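Local atomic coordinates of acyl-CoA dehydrogenase (Mycobacterium thermoresistibile, PDB entry 3NF4), a protein that probably catalyses the FAD-dependent alpha,beta-dehydrogenation of acyl-CoA thioesters, as acyl-CoA dehydrogenases do. Residues 36-41 / 89-94; 46-51 / 214-219; 210-215 / 365-370; 256-261 / 330-335. One frame throughout, in Å; residues are numbered along the deposited sequence.

Interaction 1 of 4, residues 36-41 / 89-94; sequences DPIVDR and ARWASV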
# COMPACT_ATOMS: atom_id res chain seq x y z
N ASP A 36 0.36 -31.65 -14.49
CA ASP A 36 1.72 -31.23 -14.09
C ASP A 36 2.90 -31.59 -15.02
O ASP A 36 3.81 -30.78 -15.16
CB ASP A 36 2.02 -31.71 -12.66
CG ASP A 36 3.37 -31.20 -12.13
OD1 ASP A 36 4.24 -32.04 -11.82
OD2 ASP A 36 3.57 -29.96 -12.04
N PRO A 37 2.90 -32.80 -15.64
CA PRO A 37 4.09 -33.19 -16.41
C PRO A 37 4.21 -32.56 -17.80
O PRO A 37 5.29 -32.62 -18.39
CB PRO A 37 3.94 -34.72 -16.57
CG PRO A 37 2.80 -35.14 -15.68
CD PRO A 37 1.93 -33.90 -15.54
N ILE A 38 3.10 -32.00 -18.32
CA ILE A 38 3.04 -31.40 -19.67
C ILE A 38 2.83 -29.86 -19.70
O ILE A 38 2.91 -29.25 -20.77
CB ILE A 38 1.91 -32.06 -20.53
CG1 ILE A 38 0.55 -31.97 -19.82
CG2 ILE A 38 2.27 -33.52 -20.90
CD1 ILE A 38 -0.65 -32.45 -20.66
N VAL A 39 2.55 -29.25 -18.55
CA VAL A 39 2.14 -27.83 -18.52
C VAL A 39 3.20 -26.83 -19.03
O VAL A 39 2.85 -25.90 -19.79
CB VAL A 39 1.53 -27.40 -17.14
CG1 VAL A 39 2.51 -27.62 -15.97
CG2 VAL A 39 1.05 -25.94 -17.19
N ASP A 40 4.46 -27.00 -18.62
CA ASP A 40 5.53 -26.08 -19.02
C ASP A 40 5.75 -26.07 -20.54
O ASP A 40 6.00 -25.02 -21.13
CB ASP A 40 6.85 -26.43 -18.31
CG ASP A 40 6.81 -26.18 -16.78
OD1 ASP A 40 5.92 -25.46 -16.26
OD2 ASP A 40 7.70 -26.72 -16.08
N ARG A 41 5.62 -27.23 -21.16
CA ARG A 41 5.87 -27.34 -22.59
C ARG A 41 4.73 -26.77 -23.45
O ARG A 41 4.97 -26.16 -24.47
CB ARG A 41 6.20 -28.80 -22.97
CG ARG A 41 6.42 -29.04 -24.46
CD ARG A 41 7.57 -28.18 -25.02
NE ARG A 41 8.83 -28.92 -25.14
CZ ARG A 41 9.35 -29.33 -26.29
NH1 ARG A 41 8.75 -29.07 -27.46
NH2 ARG A 41 10.49 -30.02 -26.28
N ALA A 89 -3.58 -24.64 -9.08
CA ALA A 89 -2.22 -24.75 -8.59
C ALA A 89 -1.29 -25.56 -9.52
O ALA A 89 -0.06 -25.43 -9.40
CB ALA A 89 -2.19 -25.31 -7.15
N ARG A 90 -1.85 -26.36 -10.43
CA ARG A 90 -1.05 -27.04 -11.45
C ARG A 90 -1.10 -26.31 -12.81
O ARG A 90 -0.05 -26.12 -13.46
CB ARG A 90 -1.49 -28.52 -11.66
CG ARG A 90 -1.03 -29.56 -10.61
CD ARG A 90 -1.60 -29.25 -9.25
NE ARG A 90 -1.41 -30.36 -8.33
CZ ARG A 90 -1.93 -30.42 -7.11
NH1 ARG A 90 -1.68 -31.49 -6.36
NH2 ARG A 90 -2.68 -29.43 -6.63
N TRP A 91 -2.29 -25.89 -13.24
CA TRP A 91 -2.44 -25.29 -14.59
C TRP A 91 -3.53 -24.24 -14.62
O TRP A 91 -4.70 -24.60 -14.82
CB TRP A 91 -2.77 -26.37 -15.63
CG TRP A 91 -2.42 -26.01 -17.07
CD1 TRP A 91 -2.29 -24.75 -17.62
CD2 TRP A 91 -2.21 -26.93 -18.16
NE1 TRP A 91 -1.96 -24.84 -18.95
CE2 TRP A 91 -1.92 -26.16 -19.31
CE3 TRP A 91 -2.22 -28.33 -18.27
CZ2 TRP A 91 -1.64 -26.75 -20.56
CZ3 TRP A 91 -1.95 -28.92 -19.50
CH2 TRP A 91 -1.66 -28.13 -20.63
N ALA A 92 -3.14 -22.96 -14.49
CA ALA A 92 -4.14 -21.87 -14.36
C ALA A 92 -5.07 -21.76 -15.57
O ALA A 92 -6.28 -21.60 -15.41
CB ALA A 92 -3.46 -20.49 -14.09
N SER A 93 -4.50 -21.83 -16.77
CA SER A 93 -5.30 -21.75 -17.99
C SER A 93 -6.40 -22.82 -18.09
O SER A 93 -7.49 -22.53 -18.52
CB SER A 93 -4.40 -21.76 -19.22
OG SER A 93 -5.19 -21.72 -20.39
N VAL A 94 -6.11 -24.04 -17.65
CA VAL A 94 -7.08 -25.12 -17.65
C VAL A 94 -8.22 -24.88 -16.64
O VAL A 94 -9.41 -25.18 -16.92
CB VAL A 94 -6.37 -26.48 -17.39
CG1 VAL A 94 -7.37 -27.59 -17.00
CG2 VAL A 94 -5.56 -26.90 -18.65

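Interaction 2 of 4, residues 46-51 / 214-219; sequences ETYPEG and AVPTTS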
# COMPACT_ATOMS: atom_id res chain seq x y z
N GLU A 46 2.63 -22.71 -26.81
CA GLU A 46 1.30 -22.12 -27.08
C GLU A 46 0.37 -23.07 -27.85
O GLU A 46 -0.32 -22.69 -28.79
CB GLU A 46 1.40 -20.70 -27.71
CG GLU A 46 2.38 -19.78 -26.94
CD GLU A 46 2.30 -18.27 -27.28
OE1 GLU A 46 1.28 -17.80 -27.85
OE2 GLU A 46 3.27 -17.54 -26.97
N THR A 47 0.34 -24.33 -27.41
CA THR A 47 -0.46 -25.36 -28.08
C THR A 47 -1.57 -25.90 -27.19
O THR A 47 -1.48 -25.84 -25.97
CB THR A 47 0.41 -26.54 -28.56
OG1 THR A 47 1.22 -27.03 -27.48
CG2 THR A 47 1.32 -26.11 -29.77
N TYR A 48 -2.61 -26.42 -27.82
CA TYR A 48 -3.77 -26.99 -27.16
C TYR A 48 -3.45 -28.38 -26.56
O TYR A 48 -2.77 -29.18 -27.21
CB TYR A 48 -4.94 -27.09 -28.15
CG TYR A 48 -6.27 -27.32 -27.47
CD1 TYR A 48 -6.89 -26.29 -26.78
CD2 TYR A 48 -6.88 -28.57 -27.50
CE1 TYR A 48 -8.09 -26.50 -26.12
CE2 TYR A 48 -8.09 -28.79 -26.84
CZ TYR A 48 -8.68 -27.74 -26.15
OH TYR A 48 -9.86 -27.91 -25.50
N PRO A 49 -3.93 -28.65 -25.32
CA PRO A 49 -3.79 -29.97 -24.68
C PRO A 49 -4.90 -30.99 -25.05
O PRO A 49 -5.95 -31.10 -24.38
CB PRO A 49 -3.83 -29.63 -23.18
CG PRO A 49 -4.72 -28.46 -23.09
CD PRO A 49 -4.58 -27.69 -24.40
N GLU A 50 -4.65 -31.74 -26.11
CA GLU A 50 -5.56 -32.79 -26.55
C GLU A 50 -5.68 -33.88 -25.49
O GLU A 50 -4.68 -34.28 -24.89
CB GLU A 50 -5.06 -33.38 -27.86
CG GLU A 50 -6.12 -33.45 -28.96
CD GLU A 50 -6.60 -32.07 -29.40
OE1 GLU A 50 -5.80 -31.30 -30.00
OE2 GLU A 50 -7.79 -31.75 -29.14
N GLY A 51 -6.91 -34.31 -25.23
CA GLY A 51 -7.16 -35.45 -24.34
C GLY A 51 -7.39 -35.11 -22.88
O GLY A 51 -7.99 -35.90 -22.14
N ALA A 214 -2.44 -21.71 -23.39
CA ALA A 214 -2.84 -23.03 -23.88
C ALA A 214 -4.27 -23.15 -24.47
O ALA A 214 -4.44 -23.68 -25.56
CB ALA A 214 -2.65 -24.06 -22.80
N VAL A 215 -5.27 -22.71 -23.71
CA VAL A 215 -6.65 -22.67 -24.17
C VAL A 215 -6.79 -21.33 -24.93
O VAL A 215 -6.50 -20.28 -24.35
CB VAL A 215 -7.61 -22.68 -22.96
CG1 VAL A 215 -9.06 -22.57 -23.40
CG2 VAL A 215 -7.43 -23.92 -22.10
N PRO A 216 -7.25 -21.35 -26.20
CA PRO A 216 -7.25 -20.11 -26.98
C PRO A 216 -8.40 -19.14 -26.63
O PRO A 216 -9.46 -19.57 -26.19
CB PRO A 216 -7.39 -20.62 -28.43
CG PRO A 216 -8.17 -21.92 -28.31
CD PRO A 216 -7.99 -22.44 -26.88
N THR A 217 -8.15 -17.86 -26.85
CA THR A 217 -9.14 -16.80 -26.72
C THR A 217 -9.35 -16.17 -28.11
O THR A 217 -8.41 -15.67 -28.72
CB THR A 217 -8.62 -15.72 -25.69
OG1 THR A 217 -8.33 -16.34 -24.42
CG2 THR A 217 -9.65 -14.60 -25.48
N THR A 218 -10.57 -16.20 -28.63
CA THR A 218 -10.81 -15.74 -30.03
C THR A 218 -12.06 -14.87 -30.20
O THR A 218 -12.95 -14.87 -29.35
CB THR A 218 -10.93 -16.94 -31.06
OG1 THR A 218 -12.26 -17.50 -31.02
CG2 THR A 218 -9.86 -18.05 -30.83
N SER A 219 -12.12 -14.15 -31.33
CA SER A 219 -13.35 -13.46 -31.72
C SER A 219 -14.31 -14.36 -32.53
O SER A 219 -13.93 -15.46 -32.96
CB SER A 219 -13.01 -12.17 -32.48
OG SER A 219 -12.56 -12.45 -33.79

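Interaction 3 of 4, residues 210-215 / 365-370; sequences MGLHAV and KIMQIF. With FAD (flavin-adenine dinucleotide), chain C.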
# COMPACT_ATOMS: atom_id res chain seq x y z
N MET A 210 0.12 -11.89 -23.14
CA MET A 210 1.27 -11.91 -22.24
C MET A 210 1.47 -13.29 -21.56
O MET A 210 2.61 -13.64 -21.24
CB MET A 210 1.13 -10.81 -21.18
CG MET A 210 2.27 -10.69 -20.18
SD MET A 210 2.10 -9.34 -18.95
CE MET A 210 0.33 -9.23 -18.79
N GLY A 211 0.38 -14.03 -21.35
CA GLY A 211 0.42 -15.37 -20.69
C GLY A 211 -0.92 -16.11 -20.82
O GLY A 211 -1.86 -15.62 -21.48
N LEU A 212 -1.02 -17.29 -20.19
CA LEU A 212 -2.26 -18.10 -20.20
C LEU A 212 -2.57 -18.60 -21.62
O LEU A 212 -3.67 -18.41 -22.13
CB LEU A 212 -3.42 -17.27 -19.65
CG LEU A 212 -4.53 -17.83 -18.75
CD1 LEU A 212 -4.05 -18.07 -17.29
CD2 LEU A 212 -5.78 -16.88 -18.79
N HIS A 213 -1.58 -19.22 -22.24
CA HIS A 213 -1.58 -19.42 -23.70
C HIS A 213 -2.35 -20.64 -24.21
O HIS A 213 -2.85 -20.61 -25.34
CB HIS A 213 -0.15 -19.56 -24.23
CG HIS A 213 0.75 -18.40 -23.91
ND1 HIS A 213 0.56 -17.14 -24.45
CD2 HIS A 213 1.88 -18.33 -23.17
CE1 HIS A 213 1.52 -16.34 -24.02
NE2 HIS A 213 2.33 -17.03 -23.25
N ALA A 214 -2.44 -21.71 -23.39
CA ALA A 214 -2.84 -23.03 -23.88
C ALA A 214 -4.27 -23.15 -24.47
O ALA A 214 -4.44 -23.68 -25.56
CB ALA A 214 -2.65 -24.06 -22.80
N VAL A 215 -5.27 -22.71 -23.71
CA VAL A 215 -6.65 -22.67 -24.17
C VAL A 215 -6.79 -21.33 -24.93
O VAL A 215 -6.50 -20.28 -24.35
CB VAL A 215 -7.61 -22.68 -22.96
CG1 VAL A 215 -9.06 -22.57 -23.40
CG2 VAL A 215 -7.43 -23.92 -22.10
N LYS A 365 -1.70 -11.10 -13.83
CA LYS A 365 -2.13 -9.77 -14.30
C LYS A 365 -3.54 -9.76 -14.91
O LYS A 365 -4.32 -8.87 -14.60
CB LYS A 365 -1.10 -9.14 -15.27
CG LYS A 365 -1.46 -7.75 -15.75
CD LYS A 365 -1.51 -6.71 -14.58
CE LYS A 365 -2.89 -6.04 -14.51
NZ LYS A 365 -3.01 -5.01 -13.42
N ILE A 366 -3.87 -10.73 -15.76
CA ILE A 366 -5.19 -10.75 -16.47
C ILE A 366 -6.36 -11.03 -15.49
O ILE A 366 -7.50 -10.62 -15.70
CB ILE A 366 -5.20 -11.77 -17.66
CG1 ILE A 366 -6.50 -11.69 -18.53
CG2 ILE A 366 -5.08 -13.20 -17.14
CD1 ILE A 366 -6.88 -10.26 -19.06
N MET A 367 -6.06 -11.71 -14.39
CA MET A 367 -7.06 -11.97 -13.36
C MET A 367 -7.62 -10.70 -12.71
O MET A 367 -8.83 -10.64 -12.33
CB MET A 367 -6.44 -12.91 -12.32
CG MET A 367 -7.16 -14.18 -12.21
SD MET A 367 -6.06 -15.58 -12.28
CE MET A 367 -6.32 -16.14 -13.97
N GLN A 368 -6.78 -9.67 -12.59
CA GLN A 368 -7.24 -8.36 -12.12
C GLN A 368 -8.23 -7.69 -13.13
O GLN A 368 -8.93 -6.71 -12.77
CB GLN A 368 -6.05 -7.43 -11.84
CG GLN A 368 -5.14 -7.87 -10.66
CD GLN A 368 -3.99 -6.90 -10.41
OE1 GLN A 368 -3.09 -6.75 -11.25
NE2 GLN A 368 -4.01 -6.22 -9.25
N ILE A 369 -8.28 -8.23 -14.35
CA ILE A 369 -8.97 -7.61 -15.48
C ILE A 369 -10.27 -8.31 -15.90
O ILE A 369 -11.30 -7.65 -16.02
CB ILE A 369 -8.02 -7.41 -16.71
CG1 ILE A 369 -7.06 -6.24 -16.45
CG2 ILE A 369 -8.81 -7.16 -17.99
CD1 ILE A 369 -5.73 -6.32 -17.17
N PHE A 370 -10.26 -9.62 -16.13
CA PHE A 370 -11.52 -10.25 -16.55
C PHE A 370 -12.51 -10.60 -15.41
O PHE A 370 -12.18 -10.48 -14.24
CB PHE A 370 -11.33 -11.39 -17.56
CG PHE A 370 -10.53 -12.57 -17.06
CD1 PHE A 370 -9.85 -13.37 -17.99
CD2 PHE A 370 -10.46 -12.91 -15.72
CE1 PHE A 370 -9.09 -14.48 -17.59
CE2 PHE A 370 -9.72 -14.03 -15.30
CZ PHE A 370 -9.03 -14.81 -16.24
PA FAD C . -12.80 -1.38 -20.86
O1A FAD C . -14.25 -1.56 -20.50
O2A FAD C . -12.49 -0.64 -22.13
O5B FAD C . -12.06 -0.60 -19.65
C5B FAD C . -10.77 -0.01 -19.75
C4B FAD C . -10.40 0.64 -18.41
O4B FAD C . -11.38 1.62 -17.99
C3B FAD C . -10.33 -0.40 -17.29
O3B FAD C . -9.21 -0.10 -16.46
C2B FAD C . -11.60 -0.20 -16.49
O2B FAD C . -11.47 -0.65 -15.13
C1B FAD C . -11.89 1.30 -16.69
N9A FAD C . -13.36 1.52 -16.58
C8A FAD C . -14.31 1.08 -17.46
N7A FAD C . -15.53 1.43 -16.98
C5A FAD C . -15.34 2.09 -15.82
C6A FAD C . -16.20 2.68 -14.89
N6A FAD C . -17.54 2.64 -15.10
N1A FAD C . -15.68 3.29 -13.79
C2A FAD C . -14.35 3.32 -13.57
N3A FAD C . -13.51 2.74 -14.44
C4A FAD C . -13.97 2.13 -15.56
N1 FAD C . -15.60 -11.94 -22.06
C2 FAD C . -16.66 -12.80 -22.15
O2 FAD C . -17.84 -12.37 -22.21
N3 FAD C . -16.45 -14.15 -22.19
C4 FAD C . -15.20 -14.67 -22.12
O4 FAD C . -15.05 -15.92 -22.16
C4X FAD C . -14.09 -13.80 -22.01
N5 FAD C . -12.83 -14.30 -21.96
C5X FAD C . -11.78 -13.44 -21.88
C6 FAD C . -10.48 -13.95 -21.83
C7 FAD C . -9.38 -13.09 -21.76
C7M FAD C . -7.99 -13.69 -21.71
C8 FAD C . -9.60 -11.71 -21.73
C8M FAD C . -8.49 -10.69 -21.65
C9 FAD C . -10.90 -11.21 -21.78
C9A FAD C . -12.00 -12.05 -21.85
N10 FAD C . -13.26 -11.54 -21.89
C10 FAD C . -14.31 -12.40 -21.99
C1' FAD C . -13.49 -10.06 -21.87
C2' FAD C . -13.23 -9.38 -20.50
O2' FAD C . -14.28 -9.74 -19.57
C3' FAD C . -13.02 -7.84 -20.62
O3' FAD C . -11.79 -7.63 -21.33
C4' FAD C . -12.96 -7.01 -19.32
O4' FAD C . -14.04 -7.35 -18.42
C5' FAD C . -12.92 -5.47 -19.46
O5' FAD C . -13.53 -4.87 -20.64
P FAD C . -12.62 -4.08 -21.73
O1P FAD C . -11.46 -4.97 -22.12
O2P FAD C . -13.49 -3.54 -22.83
O3P FAD C . -12.06 -2.83 -20.86

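Interaction 4 of 4, residues 256-261 / 330-335; sequences AVATGL and TATDAA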
# COMPACT_ATOMS: atom_id res chain seq x y z
N ALA A 256 -11.34 -18.35 -6.63
CA ALA A 256 -10.72 -19.66 -6.31
C ALA A 256 -9.50 -19.93 -7.19
O ALA A 256 -8.49 -20.44 -6.68
CB ALA A 256 -11.72 -20.80 -6.44
N VAL A 257 -9.59 -19.59 -8.49
CA VAL A 257 -8.47 -19.74 -9.41
C VAL A 257 -7.27 -18.88 -9.00
O VAL A 257 -6.14 -19.34 -9.05
CB VAL A 257 -8.88 -19.45 -10.91
CG1 VAL A 257 -7.67 -19.42 -11.82
CG2 VAL A 257 -9.86 -20.56 -11.41
N ALA A 258 -7.51 -17.62 -8.61
CA ALA A 258 -6.41 -16.71 -8.26
C ALA A 258 -5.72 -17.17 -6.98
O ALA A 258 -4.49 -17.06 -6.85
CB ALA A 258 -6.90 -15.24 -8.11
N THR A 259 -6.50 -17.70 -6.03
CA THR A 259 -5.95 -18.21 -4.75
C THR A 259 -4.98 -19.39 -5.01
O THR A 259 -3.93 -19.50 -4.37
CB THR A 259 -7.10 -18.59 -3.75
OG1 THR A 259 -7.89 -17.42 -3.49
CG2 THR A 259 -6.57 -19.16 -2.40
N GLY A 260 -5.31 -20.26 -5.97
CA GLY A 260 -4.50 -21.47 -6.23
C GLY A 260 -3.23 -21.13 -6.99
O GLY A 260 -2.20 -21.76 -6.79
N LEU A 261 -3.31 -20.12 -7.88
CA LEU A 261 -2.12 -19.56 -8.53
C LEU A 261 -1.17 -18.89 -7.51
O LEU A 261 0.06 -19.10 -7.56
CB LEU A 261 -2.51 -18.51 -9.61
CG LEU A 261 -1.36 -17.85 -10.36
CD1 LEU A 261 -0.42 -18.87 -11.12
CD2 LEU A 261 -1.86 -16.74 -11.30
N THR A 330 -10.21 -9.09 -3.58
CA THR A 330 -9.21 -9.50 -2.57
C THR A 330 -8.27 -10.58 -3.12
O THR A 330 -7.05 -10.43 -3.09
CB THR A 330 -9.98 -10.03 -1.32
OG1 THR A 330 -10.58 -8.90 -0.66
CG2 THR A 330 -9.09 -10.79 -0.33
N ALA A 331 -8.84 -11.65 -3.66
CA ALA A 331 -8.06 -12.78 -4.16
C ALA A 331 -7.17 -12.47 -5.38
O ALA A 331 -6.06 -13.04 -5.50
CB ALA A 331 -8.99 -13.95 -4.45
N THR A 332 -7.61 -11.57 -6.26
CA THR A 332 -6.79 -11.21 -7.43
C THR A 332 -5.74 -10.15 -7.10
O THR A 332 -4.61 -10.22 -7.60
CB THR A 332 -7.64 -10.81 -8.70
OG1 THR A 332 -8.45 -9.65 -8.44
CG2 THR A 332 -8.55 -11.96 -9.11
N ASP A 333 -6.07 -9.18 -6.25
CA ASP A 333 -5.00 -8.29 -5.73
C ASP A 333 -3.89 -9.15 -5.02
O ASP A 333 -2.70 -8.89 -5.19
CB ASP A 333 -5.54 -7.16 -4.83
CG ASP A 333 -6.10 -5.93 -5.65
OD1 ASP A 333 -6.01 -5.88 -6.92
OD2 ASP A 333 -6.65 -4.98 -5.01
N ALA A 334 -4.27 -10.18 -4.28
CA ALA A 334 -3.28 -11.07 -3.61
C ALA A 334 -2.41 -11.87 -4.59
O ALA A 334 -1.20 -11.98 -4.35
CB ALA A 334 -3.97 -12.03 -2.60
N ALA A 335 -2.99 -12.42 -5.66
CA ALA A 335 -2.19 -13.15 -6.65
C ALA A 335 -1.13 -12.23 -7.30
O ALA A 335 0.03 -12.62 -7.46
CB ALA A 335 -3.06 -13.88 -7.71

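Interaction 1 of 4, residues 36-41 / 89-94
The indole of W91 is the flat group of this contact, with V39 CG2 over one face, V94 CG2 over the opposite face and I38 CD1 at the edge, near the ring plane. The contact belongs to the N-terminal all-helical domain of the acyl-CoA dehydrogenase fold, where W91, the N-cap of helix 92-104, meets the start of helix 39-45. The V39 contact is a CH-pi interaction: CG2 stands 3.4 Å from the centroid of the five-membered ring of W91 and 5° off its normal. The torsion of V39 explains the placement, since CG1 lies between the backbone N and the carbonyl carbon (chi1 58°), leaving CG2 anti to N and directed at the indole. V94 CG2, from the first turn of the helix that W91 caps, lies 3.4 Å above the other face, offset toward the rim. At the benzo edge I38 CD1 is 3.9 Å from W91 CZ3, and the two side chains meet at about a right angle. The polar edge is satisfied as well, because W91 NE1 is hydrogen-bonded to E43 of helix 39-45. The charged groups turn elsewhere: D36 pairs with R356 and R90 with D32, so D36 and R90 touch through aliphatic carbons alone, CB to CG, at 4.3 Å. Beside them, V39 CG1 rests 3.9 Å from the carbonyl O of R90.

Interaction 2 of 4, residues 46-51 / 214-219
The seam between the N-terminal helical domain and the middle beta domain runs through this contact, in which T47, Y48 and P49, from the loop between helices 39-45 and 52-57, lie against A214, V215 and P216, which lead into strand 217-228. The backbones approach most closely at Y48 and A214, with CA atoms 5.2 Å apart. The carbonyl O of A214 projects into the loop, 3.7 Å from Y48 CA and 3.8 Å from Y48 CD1. The same ring reaches P216, whose CD is 4.0 Å from Y48 CD1, and V215 CA lies at the ring edge. CG of Y48 is anti to its backbone N (chi1 -165°). P49 CD lies 3.5 Å above the Y48 ring plane, offset toward the rim, and in turn faces A214 CB at 4.4 Å. Polar bonds frame this van der Waals contact: Y48 OH is hydrogen-bonded to H169, whose backbone also bonds P216, while A214 N is bonded to E43. T217, next after P216, touches FAD. This fits the acyl-CoA dehydrogenase fold, a central beta domain between two helical domains.

Interaction 3 of 4, residues 210-215 / 365-370
M210 and L212, two residues apart in the loop before strand 217-228, reach the end of helix 357-367 and the turn after it at separate points, M210 at K365 and L212 at I366, M367 and F370. The closer packing is at M210: its CE lies 3.8 Å from K365 CB and equally far from K365 CG, over the aliphatic root of the lysine. Beyond that root the lysine bends away (chi2 63°), and its NZ bonds Q368 OE1 at 2.8 Å from above the carbonyl plane, as well as Q344 and T340 of the second subunit. L212 makes longer but more extensive contacts. Its CD2 is 4.1 Å from I366 CG2, the two side chains meeting at about a right angle, and 4.3 Å from the edge of the F370 ring at CE1, whereas CD1 comes no nearer to M367 CE than 4.5 Å. The flavin meets two of the same side chains: I366 CG1 is 3.8 Å from FAD C8M, and FAD C7 sits in the plane of the F370 ring, at its edge, 3.8 Å from CD1. L212 thus lies beside two residues of the FAD pocket. The touching residues are all buried; the more open side lies past L212, where partly exposed H213, which does not touch 365-370, packs on R353 of the second subunit. L212 also packs on A92 and S93, so this loop of the beta domain touches helices 357-367 and 92-104, and M367 carries the contact on to helices 247-274 and 321-346.

Interaction 4 of 4, residues 256-261 / 330-335
Segments 256-261 and 330-335 run in nearly the same direction, their helix axes crossing at 26° with a closest approach of 8.2 Å. The spacing is small for two helices, and the CA atoms of A258 and T332 come to 5.6 Å. Small side chains explain it, since the interface is made by alanines and threonines. A258 is the centre: its CB points into the other helix, 3.5 Å from the carbonyl O of A331 and 3.8 Å from T332 CG2. A335, one turn after A331, returns the approach, placing CB 3.6 Å from the carbonyl O of A258 and 4.1 Å from A258 CB. Each of these methyls therefore lies against backbone oxygen of the facing helix as well as against carbon. A331 CB reaches T259, at 3.8 Å from OG1. The two threonine hydroxyls bond outside the contact: T259 OG1 is hydrogen-bonded to A255 O, one turn back, and T332 OG1 to K328 O and to N374. In T332, chi1 of 62° sets OG1 between the backbone N and the carbonyl carbon; CG2, anti to that carbon, is the branch that meets A258. Helix 289-315 covers one flank through A303, which touches both T259 and A331, and M367 of helix 357-367 packs on T332. This is one interhelical contact of the helical bundle that forms the C-terminal domain of the acyl-CoA dehydrogenase fold.

In the fold
From the N terminus, interaction 1 closes the first loop, 47 residues of the N-terminal helical domain. Interaction 2 starts inside that loop, at 46-51, and crosses it, running 162 residues onward to tie this domain to the beta domain; W91 of interaction 1 packs on both P49 and A214. Interaction 3 starts where interaction 2 ends, sharing A214 and V215, and joins the beta domain to the C-terminal helices at the flavin. Interaction 4 is nested within the loop that interaction 3 closes, wholly inside the C-terminal helical domain. Q368 and D333 link interactions 3 and 4, and A89 against G260 brings interactions 1 and 4 into touch.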